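Local coordinates for pectate lyase (Cellvibrio cellulosa, PDB 1GXM), which cleaves polygalacturonic acid by anti-beta-elimination, this chain being the family 10 catalytic module of a longer modular enzyme, at residues R96-Q110 with D157-A170. Numbering follows the deposited sequence.
Unlike the reference sequence in segment 157-170: Asn162 (reference Ser). With GOL (glycerol), chain D.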
ATOM      1  N   ARG A  96       3.089  20.977 -12.351  1.00 14.93           N
ATOM      2  CA  ARG A  96       4.257  20.209 -12.780  1.00 14.88           C
ATOM      3  C   ARG A  96       5.359  20.289 -11.740  1.00 14.51           C
ATOM      4  O   ARG A  96       5.974  19.285 -11.383  1.00 14.52           O
ATOM      5  CB  ARG A  96       4.783  20.741 -14.128  1.00 14.95           C
ATOM      6  CG  ARG A  96       6.084  20.104 -14.629  1.00 15.00           C
ATOM      7  CD  ARG A  96       6.605  20.712 -15.930  1.00 16.22           C
ATOM      8  NE  ARG A  96       7.749  19.944 -16.400  1.00 17.56           N
ATOM      9  CZ  ARG A  96       9.011  20.129 -16.012  1.00 18.04           C
ATOM     10  NH1 ARG A  96       9.347  21.108 -15.182  1.00 18.56           N
ATOM     11  NH2 ARG A  96       9.945  19.343 -16.483  1.00 19.40           N
ATOM     12  N   ASP A  97       5.619  21.490 -11.255  1.00 14.13           N
ATOM     13  CA  ASP A  97       6.684  21.703 -10.283  1.00 14.42           C
ATOM     14  C   ASP A  97       6.395  20.901  -9.021  1.00 13.68           C
ATOM     15  O   ASP A  97       7.286  20.329  -8.423  1.00 14.29           O
ATOM     16  CB  ASP A  97       6.807  23.175  -9.941  1.00 15.23           C
ATOM     17  CG  ASP A  97       7.312  23.999 -11.096  1.00 18.95           C
ATOM     18  OD1 ASP A  97       7.890  23.435 -12.048  1.00 22.27           O
ATOM     19  OD2 ASP A  97       7.155  25.231 -11.118  1.00 23.80           O
ATOM     20  N   ALA A  98       5.148  20.897  -8.610  1.00 12.75           N
ATOM     21  CA  ALA A  98       4.766  20.199  -7.386  1.00 12.30           C
ATOM     22  C   ALA A  98       4.914  18.702  -7.547  1.00 12.08           C
ATOM     23  O   ALA A  98       5.401  18.022  -6.663  1.00 11.87           O
ATOM     24  CB  ALA A  98       3.358  20.520  -7.037  1.00 12.39           C
ATOM     25  N   VAL A  99       4.480  18.186  -8.683  1.00 11.61           N
ATOM     26  CA  VAL A  99       4.620  16.769  -8.960  1.00 12.07           C
ATOM     27  C   VAL A  99       6.085  16.367  -8.958  1.00 12.35           C
ATOM     28  O   VAL A  99       6.436  15.327  -8.435  1.00 11.97           O
ATOM     29  CB  VAL A  99       3.983  16.395 -10.310  1.00 12.65           C
ATOM     30  CG1 VAL A  99       4.234  14.948 -10.642  1.00 12.61           C
ATOM     31  CG2 VAL A  99       2.498  16.617 -10.255  1.00 12.24           C
ATOM     32  N   ARG A 100       6.953  17.175  -9.553  1.00 11.60           N
ATOM     33  CA  ARG A 100       8.379  16.889  -9.519  1.00 12.31           C
ATOM     34  C   ARG A 100       8.936  16.853  -8.100  1.00 11.91           C
ATOM     35  O   ARG A 100       9.779  16.024  -7.778  1.00 12.51           O
ATOM     36  CB  ARG A 100       9.128  17.885 -10.396  1.00 12.41           C
ATOM     37  CG  ARG A 100       8.801  17.699 -11.876  1.00 13.45           C
ATOM     38  CD  ARG A 100       9.381  18.774 -12.784  1.00 15.77           C
ATOM     39  NE  ARG A 100      10.825  18.830 -12.600  1.00 16.61           N
ATOM     40  CZ  ARG A 100      11.687  17.973 -13.134  1.00 17.17           C
ATOM     41  NH1 ARG A 100      11.265  17.023 -13.940  1.00 18.31           N
ATOM     42  NH2 ARG A 100      12.986  18.066 -12.868  1.00 17.33           N
ATOM     43  N   LYS A 101       8.490  17.780  -7.256  1.00 12.15           N
ATOM     44  CA  LYS A 101       8.955  17.802  -5.866  1.00 11.37           C
ATOM     45  C   LYS A 101       8.458  16.575  -5.105  1.00 10.61           C
ATOM     46  O   LYS A 101       9.182  16.027  -4.303  1.00 11.06           O
ATOM     47  CB  LYS A 101       8.532  19.074  -5.134  1.00 11.77           C
ATOM     48  CG  LYS A 101       9.309  20.317  -5.601  1.00 12.50           C
ATOM     49  CD  LYS A 101       9.079  21.512  -4.701  1.00 13.56           C
ATOM     50  CE  LYS A 101       9.902  21.439  -3.422  1.00 13.77           C
ATOM     51  NZ  LYS A 101       9.768  22.661  -2.584  1.00 15.32           N
ATOM     52  N   ALA A 102       7.250  16.150  -5.431  1.00 10.55           N
ATOM     53  CA  ALA A 102       6.644  14.975  -4.778  1.00 10.65           C
ATOM     54  C   ALA A 102       7.351  13.690  -5.164  1.00 11.18           C
ATOM     55  O   ALA A 102       7.583  12.851  -4.318  1.00 11.90           O
ATOM     56  CB  ALA A 102       5.186  14.862  -5.122  1.00 10.68           C
ATOM     57  N   ALA A 103       7.695  13.546  -6.444  1.00 11.83           N
ATOM     58  CA  ALA A 103       8.426  12.363  -6.885  1.00 11.37           C
ATOM     59  C   ALA A 103       9.806  12.340  -6.253  1.00 11.35           C
ATOM     60  O   ALA A 103      10.281  11.298  -5.815  1.00 12.07           O
ATOM     61  CB  ALA A 103       8.540  12.345  -8.371  1.00 11.92           C
ATOM     62  N   ASN A 104      10.444  13.504  -6.208  1.00 11.16           N
ATOM     63  CA  ASN A 104      11.739  13.635  -5.577  1.00 12.30           C
ATOM     64  C   ASN A 104      11.650  13.237  -4.117  1.00 11.47           C
ATOM     65  O   ASN A 104      12.525  12.569  -3.596  1.00 12.57           O
ATOM     66  CB  ASN A 104      12.234  15.073  -5.721  1.00 12.05           C
ATOM     67  CG  ASN A 104      13.633  15.274  -5.207  1.00 14.00           C
ATOM     68  OD1 ASN A 104      14.534  14.512  -5.507  1.00 15.50           O
ATOM     69  ND2 ASN A 104      13.822  16.330  -4.428  1.00 15.77           N
ATOM     70  N   PHE A 105      10.594  13.692  -3.447  1.00 11.55           N
ATOM     71  CA  PHE A 105      10.352  13.339  -2.061  1.00 10.82           C
ATOM     72  C   PHE A 105      10.293  11.815  -1.884  1.00 10.56           C
ATOM     73  O   PHE A 105      10.954  11.251  -1.018  1.00 11.01           O
ATOM     74  CB  PHE A 105       9.042  13.940  -1.586  1.00 11.17           C
ATOM     75  CG  PHE A 105       8.601  13.422  -0.259  1.00 11.72           C
ATOM     76  CD1 PHE A 105       9.148  13.925   0.911  1.00 11.58           C
ATOM     77  CD2 PHE A 105       7.688  12.389  -0.168  1.00 11.26           C
ATOM     78  CE1 PHE A 105       8.776  13.408   2.140  1.00 12.58           C
ATOM     79  CE2 PHE A 105       7.307  11.885   1.071  1.00 10.77           C
ATOM     80  CZ  PHE A 105       7.859  12.406   2.210  1.00 11.47           C
ATOM     81  N   LEU A 106       9.499  11.161  -2.720  1.00 10.74           N
ATOM     82  CA  LEU A 106       9.361   9.717  -2.597  1.00 10.56           C
ATOM     83  C   LEU A 106      10.696   9.021  -2.765  1.00 10.80           C
ATOM     84  O   LEU A 106      11.066   8.161  -1.980  1.00 11.17           O
ATOM     85  CB  LEU A 106       8.348   9.162  -3.585  1.00 10.74           C
ATOM     86  CG  LEU A 106       6.883   9.533  -3.378  1.00 11.66           C
ATOM     87  CD1 LEU A 106       6.077   8.918  -4.484  1.00 13.47           C
ATOM     88  CD2 LEU A 106       6.357   9.036  -2.049  1.00 11.75           C
ATOM     89  N   VAL A 107      11.457   9.423  -3.785  1.00 11.87           N
ATOM     90  CA  VAL A 107      12.751   8.802  -3.993  1.00 12.44           C
ATOM     91  C   VAL A 107      13.734   9.149  -2.875  1.00 11.85           C
ATOM     92  O   VAL A 107      14.457   8.288  -2.382  1.00 12.19           O
ATOM     93  CB  VAL A 107      13.332   9.110  -5.371  1.00 12.89           C
ATOM     94  CG1 VAL A 107      14.699   8.418  -5.520  1.00 13.80           C
ATOM     95  CG2 VAL A 107      12.348   8.632  -6.464  1.00 13.31           C
ATOM     96  N   ASN A 108      13.732  10.405  -2.436  1.00 12.37           N
ATOM     97  CA  ASN A 108      14.596  10.813  -1.330  1.00 12.67           C
ATOM     98  C   ASN A 108      14.331  10.037  -0.061  1.00 11.64           C
ATOM     99  O   ASN A 108      15.243   9.773   0.722  1.00 12.49           O
ATOM    100  CB  ASN A 108      14.458  12.287  -1.016  1.00 12.79           C
ATOM    101  CG  ASN A 108      15.167  13.161  -2.009  1.00 14.35           C
ATOM    102  OD1 ASN A 108      16.076  12.712  -2.729  1.00 16.33           O
ATOM    103  ND2 ASN A 108      14.765  14.427  -2.058  1.00 15.66           N
ATOM    104  N   SER A 109      13.062   9.651   0.130  1.00 11.45           N
ATOM    105  CA  SER A 109      12.680   8.897   1.324  1.00 10.92           C
ATOM    106  C   SER A 109      13.150   7.464   1.314  1.00 10.60           C
ATOM    107  O   SER A 109      13.146   6.813   2.337  1.00 11.50           O
ATOM    108  CB  SER A 109      11.177   8.925   1.488  1.00 11.34           C
ATOM    109  OG  SER A 109      10.530   7.975   0.667  1.00 11.58           O
ATOM    110  N   GLN A 110      13.546   6.974   0.150  1.00 10.89           N
ATOM    111  CA  GLN A 110      13.830   5.573  -0.016  1.00 11.38           C
ATOM    112  C   GLN A 110      15.162   5.186   0.605  1.00 11.51           C
ATOM    113  O   GLN A 110      16.183   5.820   0.367  1.00 12.98           O
ATOM    114  CB  GLN A 110      13.798   5.193  -1.492  1.00 11.37           C
ATOM    115  CG  GLN A 110      13.817   3.711  -1.735  1.00 11.42           C
ATOM    116  CD  GLN A 110      13.612   3.381  -3.184  1.00 11.16           C
ATOM    117  OE1 GLN A 110      14.228   3.988  -4.064  1.00 12.87           O
ATOM    118  NE2 GLN A 110      12.743   2.412  -3.455  1.00 10.26           N
ATOM    119  N   ASP A 157       5.270  16.428 -20.219  1.00 18.85           N
ATOM    120  CA  ASP A 157       6.655  16.837 -20.044  1.00 18.69           C
ATOM    121  C   ASP A 157       7.038  17.034 -18.571  1.00 18.07           C
ATOM    122  O   ASP A 157       8.084  17.622 -18.268  1.00 17.89           O
ATOM    123  CB  ASP A 157       6.945  18.101 -20.864  1.00 19.01           C
ATOM    124  CG  ASP A 157       6.168  19.309 -20.392  1.00 20.59           C
ATOM    125  OD1 ASP A 157       5.602  19.298 -19.281  1.00 21.02           O
ATOM    126  OD2 ASP A 157       6.094  20.356 -21.069  1.00 23.96           O
ATOM    127  N   VAL A 158       6.205  16.527 -17.659  1.00 17.64           N
ATOM    128  CA  VAL A 158       6.487  16.592 -16.227  1.00 16.98           C
ATOM    129  C   VAL A 158       7.853  16.004 -15.908  1.00 16.85           C
ATOM    130  O   VAL A 158       8.579  16.545 -15.099  1.00 17.76           O
ATOM    131  CB  VAL A 158       5.350  15.967 -15.371  1.00 16.72           C
ATOM    132  CG1 VAL A 158       5.129  14.488 -15.655  1.00 15.38           C
ATOM    133  CG2 VAL A 158       5.639  16.170 -13.897  1.00 17.18           C
ATOM    134  N   PHE A 159       8.199  14.906 -16.569  1.00 15.91           N
ATOM    135  CA  PHE A 159       9.452  14.230 -16.334  1.00 16.69           C
ATOM    136  C   PHE A 159      10.232  14.055 -17.603  1.00 17.33           C
ATOM    137  O   PHE A 159       9.658  13.903 -18.679  1.00 17.94           O
ATOM    138  CB  PHE A 159       9.176  12.862 -15.717  1.00 15.80           C
ATOM    139  CG  PHE A 159       8.520  12.938 -14.366  1.00 15.56           C
ATOM    140  CD1 PHE A 159       9.056  13.733 -13.365  1.00 14.59           C
ATOM    141  CD2 PHE A 159       7.380  12.221 -14.105  1.00 15.17           C
ATOM    142  CE1 PHE A 159       8.459  13.801 -12.116  1.00 14.29           C
ATOM    143  CE2 PHE A 159       6.769  12.289 -12.838  1.00 14.43           C
ATOM    144  CZ  PHE A 159       7.305  13.081 -11.864  1.00 14.54           C
ATOM    145  N   SER A 160      11.540  14.020 -17.436  1.00 19.04           N
ATOM    146  CA  SER A 160      12.484  13.715 -18.498  1.00 19.89           C
ATOM    147  C   SER A 160      12.886  12.252 -18.464  1.00 20.60           C
ATOM    148  O   SER A 160      12.557  11.519 -17.530  1.00 19.46           O
ATOM    149  CB  SER A 160      13.743  14.552 -18.294  1.00 20.90           C
ATOM    150  OG  SER A 160      14.453  14.104 -17.154  1.00 22.20           O
ATOM    151  N   ASP A 161      13.631  11.822 -19.472  1.00 20.73           N
ATOM    152  CA  ASP A 161      14.210  10.485 -19.484  1.00 21.41           C
ATOM    153  C   ASP A 161      15.093  10.228 -18.261  1.00 21.00           C
ATOM    154  O   ASP A 161      15.066   9.135 -17.694  1.00 19.88           O
ATOM    155  CB  ASP A 161      15.070  10.287 -20.736  1.00 22.35           C
ATOM    156  CG  ASP A 161      14.261  10.120 -21.990  1.00 25.28           C
ATOM    157  OD1 ASP A 161      13.030   9.903 -21.927  1.00 27.08           O
ATOM    158  OD2 ASP A 161      14.793  10.189 -23.123  1.00 27.79           O
ATOM    159  N   ASN A 162      15.887  11.221 -17.877  1.00 20.93           N
ATOM    160  CA  ASN A 162      16.762  11.095 -16.716  1.00 21.17           C
ATOM    161  C   ASN A 162      15.968  10.917 -15.418  1.00 19.88           C
ATOM    162  O   ASN A 162      16.344  10.131 -14.553  1.00 20.16           O
ATOM    163  CB  ASN A 162      17.720  12.281 -16.616  1.00 22.30           C
ATOM    164  CG  ASN A 162      18.828  12.217 -17.654  1.00 24.94           C
ATOM    165  OD1 ASN A 162      19.081  11.161 -18.260  1.00 27.27           O
ATOM    166  ND2 ASN A 162      19.507  13.344 -17.855  1.00 26.99           N
ATOM    167  N   ASP A 163      14.864  11.633 -15.312  1.00 18.42           N
ATOM    168  CA  ASP A 163      13.966  11.478 -14.173  1.00 17.59           C
ATOM    169  C   ASP A 163      13.414  10.082 -14.157  1.00 17.24           C
ATOM    170  O   ASP A 163      13.390   9.439 -13.121  1.00 17.02           O
ATOM    171  CB  ASP A 163      12.789  12.418 -14.281  1.00 16.88           C
ATOM    172  CG  ASP A 163      13.181  13.856 -14.174  1.00 18.94           C
ATOM    173  OD1 ASP A 163      14.240  14.165 -13.577  1.00 19.44           O
ATOM    174  OD2 ASP A 163      12.463  14.737 -14.670  1.00 20.23           O
ATOM    175  N   ARG A 164      12.939   9.627 -15.306  1.00 16.47           N
ATOM    176  CA  ARG A 164      12.390   8.269 -15.400  1.00 16.47           C
ATOM    177  C   ARG A 164      13.411   7.209 -15.050  1.00 16.51           C
ATOM    178  O   ARG A 164      13.058   6.205 -14.463  1.00 15.75           O
ATOM    179  CB  ARG A 164      11.771   8.018 -16.759  1.00 16.51           C
ATOM    180  CG  ARG A 164      10.471   8.725 -16.921  1.00 16.90           C
ATOM    181  CD  ARG A 164       9.751   8.410 -18.200  1.00 18.25           C
ATOM    182  NE  ARG A 164      10.364   9.170 -19.283  1.00 19.47           N
ATOM    183  CZ  ARG A 164      10.040  10.413 -19.593  1.00 19.84           C
ATOM    184  NH1 ARG A 164       9.052  11.036 -18.970  1.00 20.10           N
ATOM    185  NH2 ARG A 164      10.678  11.040 -20.578  1.00 21.48           N
ATOM    186  N   THR A 165      14.678   7.428 -15.377  1.00 16.61           N
ATOM    187  CA  THR A 165      15.727   6.494 -14.989  1.00 17.02           C
ATOM    188  C   THR A 165      15.810   6.409 -13.473  1.00 16.11           C
ATOM    189  O   THR A 165      15.975   5.335 -12.921  1.00 16.45           O
ATOM    190  CB  THR A 165      17.068   6.945 -15.577  1.00 17.18           C
ATOM    191  OG1 THR A 165      16.979   6.792 -16.994  1.00 20.32           O
ATOM    192  CG2 THR A 165      18.240   6.049 -15.137  1.00 19.44           C
ATOM    193  N   ARG A 166      15.758   7.560 -12.823  1.00 15.36           N
ATOM    194  CA  ARG A 166      15.815   7.594 -11.385  1.00 14.90           C
ATOM    195  C   ARG A 166      14.612   6.886 -10.784  1.00 14.31           C
ATOM    196  O   ARG A 166      14.747   6.162  -9.824  1.00 13.75           O
ATOM    197  CB  ARG A 166      15.849   9.010 -10.872  1.00 15.68           C
ATOM    198  CG  ARG A 166      16.119   9.081  -9.386  1.00 17.14           C
ATOM    199  CD  ARG A 166      16.294  10.487  -8.923  1.00 18.27           C
ATOM    200  NE  ARG A 166      16.483  10.596  -7.480  1.00 19.23           N
ATOM    201  CZ  ARG A 166      15.895  11.510  -6.715  1.00 19.93           C
ATOM    202  NH1 ARG A 166      15.037  12.379  -7.231  1.00 19.43           N
ATOM    203  NH2 ARG A 166      16.140  11.537  -5.416  1.00 20.85           N
ATOM    204  N   PHE A 167      13.454   7.096 -11.373  1.00 13.52           N
ATOM    205  CA  PHE A 167      12.240   6.426 -10.894  1.00 13.10           C
ATOM    206  C   PHE A 167      12.293   4.944 -11.150  1.00 13.30           C
ATOM    207  O   PHE A 167      11.882   4.180 -10.301  1.00 12.98           O
ATOM    208  CB  PHE A 167      10.988   7.001 -11.521  1.00 12.79           C
ATOM    209  CG  PHE A 167      10.814   8.471 -11.305  1.00 12.61           C
ATOM    210  CD1 PHE A 167      11.402   9.108 -10.236  1.00 13.64           C
ATOM    211  CD2 PHE A 167      10.086   9.218 -12.198  1.00 13.48           C
ATOM    212  CE1 PHE A 167      11.269  10.463 -10.055  1.00 14.61           C
ATOM    213  CE2 PHE A 167       9.940  10.582 -12.024  1.00 14.31           C
ATOM    214  CZ  PHE A 167      10.535  11.201 -10.940  1.00 14.69           C
ATOM    215  N   LYS A 168      12.804   4.522 -12.305  1.00 13.39           N
ATOM    216  CA  LYS A 168      12.952   3.104 -12.559  1.00 13.79           C
ATOM    217  C   LYS A 168      13.862   2.465 -11.520  1.00 13.82           C
ATOM    218  O   LYS A 168      13.586   1.378 -11.017  1.00 13.39           O
ATOM    219  CB  LYS A 168      13.493   2.830 -13.959  1.00 15.08           C
ATOM    220  CG  LYS A 168      13.527   1.363 -14.248  1.00 17.15           C
ATOM    221  CD  LYS A 168      13.941   1.046 -15.645  1.00 20.79           C
ATOM    222  CE  LYS A 168      13.996  -0.459 -15.834  1.00 24.06           C
ATOM    223  NZ  LYS A 168      14.491  -0.840 -17.197  1.00 26.34           N
ATOM    224  N   THR A 169      14.950   3.137 -11.180  1.00 13.08           N
ATOM    225  CA  THR A 169      15.869   2.654 -10.168  1.00 13.25           C
ATOM    226  C   THR A 169      15.131   2.514  -8.824  1.00 12.01           C
ATOM    227  O   THR A 169      15.252   1.515  -8.147  1.00 12.60           O
ATOM    228  CB  THR A 169      17.067   3.596 -10.054  1.00 13.55           C
ATOM    229  OG1 THR A 169      17.828   3.498 -11.273  1.00 16.54           O
ATOM    230  CG2 THR A 169      18.011   3.220  -8.909  1.00 15.20           C
ATOM    231  N   ALA A 170      14.347   3.516  -8.451  1.00 12.16           N
ATOM    232  CA  ALA A 170      13.601   3.456  -7.189  1.00 11.23           C
ATOM    233  C   ALA A 170      12.593   2.304  -7.210  1.00 11.19           C
ATOM    234  O   ALA A 170      12.427   1.600  -6.228  1.00 11.14           O
ATOM    235  CB  ALA A 170      12.898   4.772  -6.947  1.00 11.74           C
TER
HETATM  236  C1  GOL D1651      11.961  15.174 -10.510  1.00 20.95           C
HETATM  237  O1  GOL D1651      10.787  14.647  -9.943  1.00 17.69           O
HETATM  238  C2  GOL D1651      12.984  14.487  -9.636  1.00 24.09           C
HETATM  239  O2  GOL D1651      13.805  15.440  -9.029  1.00 23.85           O
HETATM  240  C3  GOL D1651      13.664  13.376 -10.411  1.00 23.53           C
HETATM  241  O3  GOL D1651      14.942  13.117  -9.901  1.00 23.29           O
HETATM  242  O   HOH W   1      15.355  16.582 -13.914  1.00 28.62           O
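Arg100 and Asp163 form a salt bridge, NH1 to OD2 at 2.7 Å, illustrating how one carboxylate oxygen can cap its own helix and bind a side chain of another. Asp163 OD2 accepts the N-H of Arg100 NH1 on its syn side and the backbone N-H of Ser160 from the other face, while Ser160 OG accepts from Asp163 N: the capping box is tied to the neighbouring helix. A bend at chi3 (57°) turns Arg100 back so that NH1 also meets Val158 O, at 3.0 Å. Arg96, extended from CG to NE, grips Asp157 O side-on through NE and NH2, in the guanidinium plane. Arg166 NH1 donates to a lone pair of Asn104 OD1 (2.8 Å) and to O3 of a glycerol probably left from crystallisation, and Val107 CG1 lies over one guanidinium face. Gln110 NE2 closes the far end with a nearly straight bond (174°) to Ala170 O. Beneath this polar margin, Ala103 CB touches Phe167 CZ at 3.4 Å and Phe159 CZ at 3.8 Å, while Val158 CG2 meets Val99 CG1. Helix 136-148 packs against both phenylalanines; helix segments 96-109 and 161-170 run 37° from parallel, consistent with the (alpha/alpha)3 toroid of family 10 pectate lyases.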